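Local structure of glycogen synthase (Cyanobacterium sp. CLg1, 6GNF) at residues F466-P474 and A494-E505. The protein is a glycogen (starch) synthase, a two-domain glycosyltransferase with ADP and a glycan bound. Sequence-based numbering, arbitrary orientation.
Sequences FGFLMNKIP and AMIVGMKKALQE
Phe468 lays one face of its ring on the helical backbone at Ala502. Ala502 CA makes a CH-pi contact, 3.6 Å from the ring centroid and 13° off the ring normal. Ala502 CB touches Phe468 CD1 at 3.5 Å. The carboxylate of Glu505 sits at the ring edge, with OE2 3.6 Å from Phe468 CZ and its plane turned 73° from the ring.

Further along, the backbones come together at a glycine. Met470 CA lies 3.8 Å from Gly498 CA, and the absence of a side chain on Gly498 permits this close approach. Met470 places CG beside its own backbone N (chi1 -54°) and then extends alongside Met495, pointing the same way. Met470 CE meets Met495 CG at 3.7 Å. The methyl of Ala494 packs on Asn471 CB at 3.6 Å, and Ile473 CD1 also reaches Ala494 CB. Asn471 ND2 lies against both methyls of Val497.

One hydrogen bond joins the segments, from Asn471 N to Ala494 O (3.1 Å).

The contact seats helix 485-503 against edge strand 468-469 of the six-stranded parallel sheet in the C-terminal Rossmann-like domain of the GT-B fold. Within the sheet the strand pairs with strand 449-452, through backbone hydrogen bonds of Phe468 with Pro450 and Val452. Met514 of helix 509-520 touches Phe468 and Glu505, while helix 365-370 packs on Ile473 and Met495.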
loop_
_atom_site.group_PDB
_atom_site.type_symbol
_atom_site.label_atom_id
_atom_site.label_comp_id
_atom_site.label_asym_id
_atom_site.label_seq_id
_atom_site.Cartn_x
_atom_site.Cartn_y
_atom_site.Cartn_z
ATOM N N PHE A 466 -21.069 -4.980 8.805
ATOM C CA PHE A 466 -20.130 -3.949 9.261
ATOM C C PHE A 466 -20.273 -2.582 8.588
ATOM O O PHE A 466 -19.828 -1.571 9.136
ATOM C CB PHE A 466 -18.688 -4.434 9.087
ATOM C CG PHE A 466 -18.378 -5.728 9.793
ATOM C CD1 PHE A 466 -18.838 -5.977 11.082
ATOM C CD2 PHE A 466 -17.582 -6.685 9.176
ATOM C CE1 PHE A 466 -18.529 -7.167 11.721
ATOM C CE2 PHE A 466 -17.271 -7.873 9.814
ATOM C CZ PHE A 466 -17.747 -8.114 11.087
ATOM N N GLY A 467 -20.857 -2.537 7.396
ATOM C CA GLY A 467 -20.940 -1.276 6.665
ATOM C C GLY A 467 -21.717 -1.369 5.373
ATOM O O GLY A 467 -22.421 -2.348 5.145
ATOM N N PHE A 468 -21.557 -0.361 4.520
ATOM C CA PHE A 468 -22.367 -0.215 3.310
ATOM C C PHE A 468 -21.522 -0.057 2.055
ATOM O O PHE A 468 -20.454 0.544 2.101
ATOM C CB PHE A 468 -23.273 1.008 3.440
ATOM C CG PHE A 468 -24.179 0.963 4.628
ATOM C CD1 PHE A 468 -23.773 1.477 5.845
ATOM C CD2 PHE A 468 -25.440 0.401 4.528
ATOM C CE1 PHE A 468 -24.611 1.435 6.947
ATOM C CE2 PHE A 468 -26.288 0.359 5.621
ATOM C CZ PHE A 468 -25.872 0.875 6.834
ATOM N N LEU A 469 -22.034 -0.571 0.940
ATOM C CA LEU A 469 -21.387 -0.442 -0.361
ATOM C C LEU A 469 -22.050 0.646 -1.202
ATOM O O LEU A 469 -23.279 0.755 -1.236
ATOM C CB LEU A 469 -21.459 -1.756 -1.139
ATOM C CG LEU A 469 -20.802 -2.986 -0.522
ATOM C CD1 LEU A 469 -20.794 -4.128 -1.539
ATOM C CD2 LEU A 469 -19.387 -2.696 -0.050
ATOM N N MET A 470 -21.218 1.398 -1.915
ATOM C CA MET A 470 -21.676 2.333 -2.932
ATOM C C MET A 470 -21.940 1.564 -4.222
ATOM O O MET A 470 -21.688 0.361 -4.310
ATOM C CB MET A 470 -20.577 3.342 -3.263
ATOM C CG MET A 470 -19.994 4.103 -2.098
ATOM S SD MET A 470 -18.515 4.983 -2.616
ATOM C CE MET A 470 -18.078 5.745 -1.055
ATOM N N ASN A 471 -22.401 2.275 -5.243
ATOM C CA ASN A 471 -22.317 1.751 -6.595
ATOM C C ASN A 471 -20.892 1.974 -7.092
ATOM O O ASN A 471 -20.113 2.691 -6.463
ATOM C CB ASN A 471 -23.336 2.423 -7.516
ATOM C CG ASN A 471 -24.766 2.018 -7.209
ATOM O OD1 ASN A 471 -25.015 0.978 -6.605
ATOM N ND2 ASN A 471 -25.718 2.829 -7.657
ATOM N N LYS A 472 -20.553 1.349 -8.210
ATOM C CA LYS A 472 -19.200 1.405 -8.764
ATOM C C LYS A 472 -18.807 2.824 -9.170
ATOM O O LYS A 472 -19.586 3.528 -9.791
ATOM C CB LYS A 472 -19.117 0.480 -9.982
ATOM C CG LYS A 472 -17.733 0.337 -10.580
ATOM C CD LYS A 472 -17.796 -0.428 -11.892
ATOM C CE LYS A 472 -16.431 -0.510 -12.549
ATOM N NZ LYS A 472 -15.472 -1.311 -11.734
ATOM N N ILE A 473 -17.593 3.230 -8.819
ATOM C CA ILE A 473 -17.056 4.523 -9.233
ATOM C C ILE A 473 -16.317 4.298 -10.547
ATOM O O ILE A 473 -15.294 3.628 -10.559
ATOM C CB ILE A 473 -16.078 5.112 -8.187
ATOM C CG1 ILE A 473 -16.682 5.071 -6.773
ATOM C CG2 ILE A 473 -15.684 6.536 -8.562
ATOM C CD1 ILE A 473 -17.965 5.855 -6.597
ATOM N N PRO A 474 -16.839 4.842 -11.657
ATOM C CA PRO A 474 -16.286 4.455 -12.955
ATOM C C PRO A 474 -14.878 4.984 -13.197
ATOM O O PRO A 474 -14.550 6.091 -12.769
ATOM C CB PRO A 474 -17.279 5.043 -13.957
ATOM C CG PRO A 474 -17.949 6.164 -13.241
ATOM C CD PRO A 474 -17.904 5.855 -11.774
ATOM N N ALA A 494 -23.008 7.529 -7.805
ATOM C CA ALA A 494 -22.713 6.199 -7.274
ATOM C C ALA A 494 -22.293 6.244 -5.798
ATOM O O ALA A 494 -22.680 5.378 -5.008
ATOM C CB ALA A 494 -21.638 5.534 -8.114
ATOM N N MET A 495 -21.514 7.258 -5.432
ATOM C CA MET A 495 -21.078 7.435 -4.047
ATOM C C MET A 495 -22.272 7.757 -3.159
ATOM O O MET A 495 -22.451 7.163 -2.103
ATOM C CB MET A 495 -20.038 8.561 -3.953
ATOM C CG MET A 495 -19.527 8.840 -2.545
ATOM S SD MET A 495 -18.339 10.196 -2.487
ATOM C CE MET A 495 -19.416 11.599 -2.762
ATOM N N ILE A 496 -23.098 8.690 -3.610
ATOM C CA ILE A 496 -24.237 9.167 -2.826
ATOM C C ILE A 496 -25.272 8.070 -2.551
ATOM O O ILE A 496 -25.902 8.062 -1.495
ATOM C CB ILE A 496 -24.884 10.395 -3.499
ATOM C CG1 ILE A 496 -23.934 11.595 -3.374
ATOM C CG2 ILE A 496 -26.230 10.727 -2.872
ATOM C CD1 ILE A 496 -24.226 12.725 -4.335
ATOM N N VAL A 497 -25.443 7.144 -3.490
ATOM C CA VAL A 497 -26.296 5.977 -3.258
ATOM C C VAL A 497 -25.850 5.231 -1.998
ATOM O O VAL A 497 -26.685 4.877 -1.157
ATOM C CB VAL A 497 -26.315 5.027 -4.484
ATOM C CG1 VAL A 497 -26.861 3.650 -4.119
ATOM C CG2 VAL A 497 -27.143 5.638 -5.606
ATOM N N GLY A 498 -24.542 5.014 -1.863
ATOM C CA GLY A 498 -23.993 4.356 -0.681
ATOM C C GLY A 498 -24.188 5.168 0.583
ATOM O O GLY A 498 -24.571 4.628 1.621
ATOM N N MET A 499 -23.962 6.472 0.491
ATOM C CA MET A 499 -24.107 7.355 1.652
ATOM C C MET A 499 -25.552 7.378 2.145
ATOM O O MET A 499 -25.800 7.353 3.350
ATOM C CB MET A 499 -23.634 8.773 1.315
ATOM C CG MET A 499 -22.140 8.860 1.039
ATOM S SD MET A 499 -21.639 10.444 0.348
ATOM C CE MET A 499 -21.776 11.496 1.790
ATOM N N LYS A 500 -26.502 7.405 1.210
ATOM C CA LYS A 500 -27.928 7.382 1.555
ATOM C C LYS A 500 -28.334 6.069 2.215
ATOM O O LYS A 500 -29.134 6.078 3.144
ATOM C CB LYS A 500 -28.795 7.624 0.319
ATOM C CG LYS A 500 -28.827 9.073 -0.125
ATOM C CD LYS A 500 -29.748 9.261 -1.319
ATOM C CE LYS A 500 -30.176 10.712 -1.472
ATOM N NZ LYS A 500 -31.108 10.884 -2.619
ATOM N N LYS A 501 -27.819 4.947 1.711
ATOM C CA LYS A 501 -28.052 3.660 2.361
ATOM C C LYS A 501 -27.682 3.755 3.836
ATOM O O LYS A 501 -28.441 3.332 4.699
ATOM C CB LYS A 501 -27.224 2.550 1.718
ATOM C CG LYS A 501 -27.860 1.812 0.555
ATOM C CD LYS A 501 -26.888 0.733 0.073
ATOM C CE LYS A 501 -27.490 -0.193 -0.970
ATOM N NZ LYS A 501 -27.722 0.507 -2.263
ATOM N N ALA A 502 -26.509 4.317 4.113
ATOM C CA ALA A 502 -25.993 4.414 5.475
ATOM C C ALA A 502 -26.806 5.366 6.340
ATOM O O ALA A 502 -27.097 5.056 7.495
ATOM C CB ALA A 502 -24.535 4.844 5.463
ATOM N N LEU A 503 -27.158 6.520 5.778
ATOM C CA LEU A 503 -27.881 7.548 6.531
ATOM C C LEU A 503 -29.301 7.115 6.886
ATOM O O LEU A 503 -29.862 7.593 7.861
ATOM C CB LEU A 503 -27.910 8.875 5.764
ATOM C CG LEU A 503 -26.574 9.624 5.658
ATOM C CD1 LEU A 503 -26.735 10.878 4.811
ATOM C CD2 LEU A 503 -26.022 9.980 7.032
ATOM N N GLN A 504 -29.876 6.212 6.098
ATOM C CA GLN A 504 -31.175 5.633 6.412
ATOM C C GLN A 504 -31.188 4.955 7.779
ATOM O O GLN A 504 -32.224 4.897 8.428
ATOM C CB GLN A 504 -31.557 4.599 5.361
ATOM C CG GLN A 504 -31.935 5.182 4.002
ATOM C CD GLN A 504 -33.423 5.405 3.852
ATOM O OE1 GLN A 504 -34.146 5.500 4.844
ATOM N NE2 GLN A 504 -33.885 5.527 2.616
ATOM N N GLU A 505 -30.035 4.450 8.214
ATOM C CA GLU A 505 -29.918 3.787 9.517
ATOM C C GLU A 505 -29.256 4.643 10.594
ATOM O O GLU A 505 -29.196 4.231 11.752
ATOM C CB GLU A 505 -29.129 2.485 9.381
ATOM C CG GLU A 505 -29.853 1.388 8.622
ATOM C CD GLU A 505 -29.064 0.094 8.567
ATOM O OE1 GLU A 505 -29.355 -0.718 7.666
ATOM O OE2 GLU A 505 -28.164 -0.127 9.407
#